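Local coordinates for protein N-acetylmuramoyl-L-alanine amidase (Peptoclostridium difficile, PDB 4RN7) that probably cleaves, as a zinc-dependent N-acetylmuramoyl-L-alanine amidase, the amide bond joining N-acetylmuramic acid to L-alanine in cell-wall peptidoglycan, this chain being its catalytic domain, at residues Y99-T104 with E131-V136. Numbering follows the deposited sequence.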
# COMPACT_ATOMS: atom_id res chain seq x y z
N TYR A 99 -6.78 -6.67 4.51
CA TYR A 99 -6.29 -8.00 4.18
C TYR A 99 -7.48 -8.85 3.72
O TYR A 99 -8.63 -8.51 4.00
CB TYR A 99 -5.59 -8.65 5.38
CG TYR A 99 -6.47 -8.83 6.59
CD1 TYR A 99 -6.69 -7.78 7.47
CD2 TYR A 99 -7.06 -10.05 6.87
CE1 TYR A 99 -7.49 -7.94 8.59
CE2 TYR A 99 -7.86 -10.22 7.99
CZ TYR A 99 -8.07 -9.16 8.84
OH TYR A 99 -8.87 -9.34 9.95
N ARG A 100 -7.22 -9.95 3.00
CA ARG A 100 -8.30 -10.75 2.42
C ARG A 100 -9.19 -11.38 3.48
O ARG A 100 -8.74 -11.68 4.58
CB ARG A 100 -7.75 -11.84 1.47
CG ARG A 100 -7.33 -13.14 2.16
CD ARG A 100 -6.88 -14.21 1.16
NE ARG A 100 -5.78 -13.72 0.32
CZ ARG A 100 -4.50 -13.81 0.65
NH1 ARG A 100 -3.57 -13.32 -0.16
NH2 ARG A 100 -4.14 -14.39 1.79
N ASN A 101 -10.47 -11.57 3.13
CA ASN A 101 -11.43 -12.18 4.04
C ASN A 101 -10.92 -13.46 4.71
O ASN A 101 -10.44 -14.37 4.03
CB ASN A 101 -12.73 -12.51 3.29
CG ASN A 101 -13.55 -11.28 2.94
OD1 ASN A 101 -13.27 -10.17 3.41
ND2 ASN A 101 -14.57 -11.47 2.11
N LYS A 102 -11.04 -13.51 6.04
CA LYS A 102 -10.73 -14.71 6.82
C LYS A 102 -9.32 -15.26 6.58
O LYS A 102 -9.10 -16.47 6.61
CB LYS A 102 -11.76 -15.81 6.54
CG LYS A 102 -13.18 -15.49 6.99
CD LYS A 102 -14.14 -16.58 6.56
CE LYS A 102 -15.40 -16.59 7.42
NZ LYS A 102 -16.31 -17.70 7.02
N ALA A 103 -8.37 -14.36 6.36
CA ALA A 103 -7.00 -14.77 6.06
C ALA A 103 -6.37 -15.58 7.20
O ALA A 103 -6.33 -15.12 8.34
CB ALA A 103 -6.15 -13.56 5.73
N THR A 104 -5.88 -16.77 6.87
CA THR A 104 -5.21 -17.64 7.83
C THR A 104 -3.71 -17.73 7.54
O THR A 104 -2.97 -18.38 8.29
CB THR A 104 -5.82 -19.06 7.82
OG1 THR A 104 -5.74 -19.62 6.51
CG2 THR A 104 -7.26 -19.03 8.26
N GLU A 131 -10.94 -6.54 7.01
CA GLU A 131 -11.08 -7.55 5.98
C GLU A 131 -11.72 -6.94 4.74
O GLU A 131 -12.69 -6.17 4.84
CB GLU A 131 -11.95 -8.71 6.46
CG GLU A 131 -11.25 -9.65 7.44
CD GLU A 131 -12.19 -10.67 8.04
OE1 GLU A 131 -13.39 -10.35 8.22
OE2 GLU A 131 -11.73 -11.79 8.35
N ASN A 132 -11.19 -7.28 3.57
CA ASN A 132 -11.76 -6.78 2.33
C ASN A 132 -11.51 -7.76 1.20
O ASN A 132 -10.41 -8.28 1.05
CB ASN A 132 -11.15 -5.42 1.96
CG ASN A 132 -11.91 -4.72 0.85
OD1 ASN A 132 -11.82 -5.11 -0.32
ND2 ASN A 132 -12.66 -3.69 1.21
N ASN A 133 -12.54 -7.99 0.38
CA ASN A 133 -12.45 -8.99 -0.68
C ASN A 133 -11.84 -8.49 -2.00
O ASN A 133 -11.99 -9.14 -3.04
CB ASN A 133 -13.85 -9.57 -0.95
CG ASN A 133 -13.81 -11.04 -1.34
OD1 ASN A 133 -12.99 -11.80 -0.83
ND2 ASN A 133 -14.71 -11.43 -2.23
N PHE A 134 -11.16 -7.34 -1.94
CA PHE A 134 -10.49 -6.76 -3.11
C PHE A 134 -9.71 -7.82 -3.90
O PHE A 134 -8.92 -8.57 -3.32
CB PHE A 134 -9.54 -5.65 -2.64
CG PHE A 134 -8.91 -4.85 -3.76
CD1 PHE A 134 -9.70 -4.10 -4.63
CD2 PHE A 134 -7.53 -4.83 -3.92
CE1 PHE A 134 -9.12 -3.35 -5.65
CE2 PHE A 134 -6.93 -4.08 -4.93
CZ PHE A 134 -7.73 -3.34 -5.80
N GLU A 135 -9.95 -7.88 -5.21
CA GLU A 135 -9.45 -8.99 -6.03
C GLU A 135 -7.94 -9.22 -5.91
O GLU A 135 -7.50 -10.37 -5.86
CB GLU A 135 -9.87 -8.80 -7.50
CG GLU A 135 -9.43 -9.96 -8.40
CD GLU A 135 -10.02 -9.89 -9.80
OE1 GLU A 135 -10.75 -8.93 -10.11
OE2 GLU A 135 -9.74 -10.81 -10.59
N VAL A 136 -7.17 -8.14 -5.84
CA VAL A 136 -5.71 -8.28 -5.74
C VAL A 136 -5.31 -9.02 -4.47
O VAL A 136 -4.36 -9.83 -4.48
CB VAL A 136 -4.98 -6.93 -5.86
CG1 VAL A 136 -3.47 -7.13 -5.77
CG2 VAL A 136 -5.32 -6.26 -7.18
O HOH W 1 -9.90 -11.62 10.40
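Glu131 ties the Tyr99 ring to the turn that follows it. Its CG lies anti to the carbonyl carbon (chi1 -75°) and the chain runs on extended, crossing the Tyr99 side chain obliquely so that Glu131 CG rests 3.5 Å from Tyr99 CZ. Tyr99 adopts the crowded rotamer, with CG between the backbone N and the carbonyl carbon, which brings the CE2-CZ side of the ring against Glu131 CG, while Glu131 CA lies over one face; Ala111 of helix 107-122 also touches the ring. A water in the ring plane lies 2.5 Å from Tyr99 OH and donates to Glu131 OE2. Lys102 N donates to Glu131 OE2 at 3.0 Å, from above the carboxylate plane, a bond that grips the type II turn Arg100-Ala103.

Strand 126-131 edges the six-stranded mixed sheet of the Amidase_3 fold and pairs in parallel with 95-99, the pairing closing with Asn132 N donating to Tyr99 O at 2.9 Å, within the carbonyl plane. Beyond it, the amide planes of Asn101 and Asn133 are nearly parallel, 4° apart, one over the other, with Asn101 ND2 3.4 Å from Asn133 OD1 at an angle too poor for a hydrogen bond. The Arg100 guanidinium hydrogen-bonds Leu137 O through NE and salt-bridges Asp105 through NH2. Asn132, its CG anti to the backbone N (chi1 -168°), accepts from Phe134 N on a lone pair of OD1 at 2.8 Å, an Asx turn leading into helix 135-139, whose N-cap residue Phe134 meets the zinc ligand His82 ring to ring.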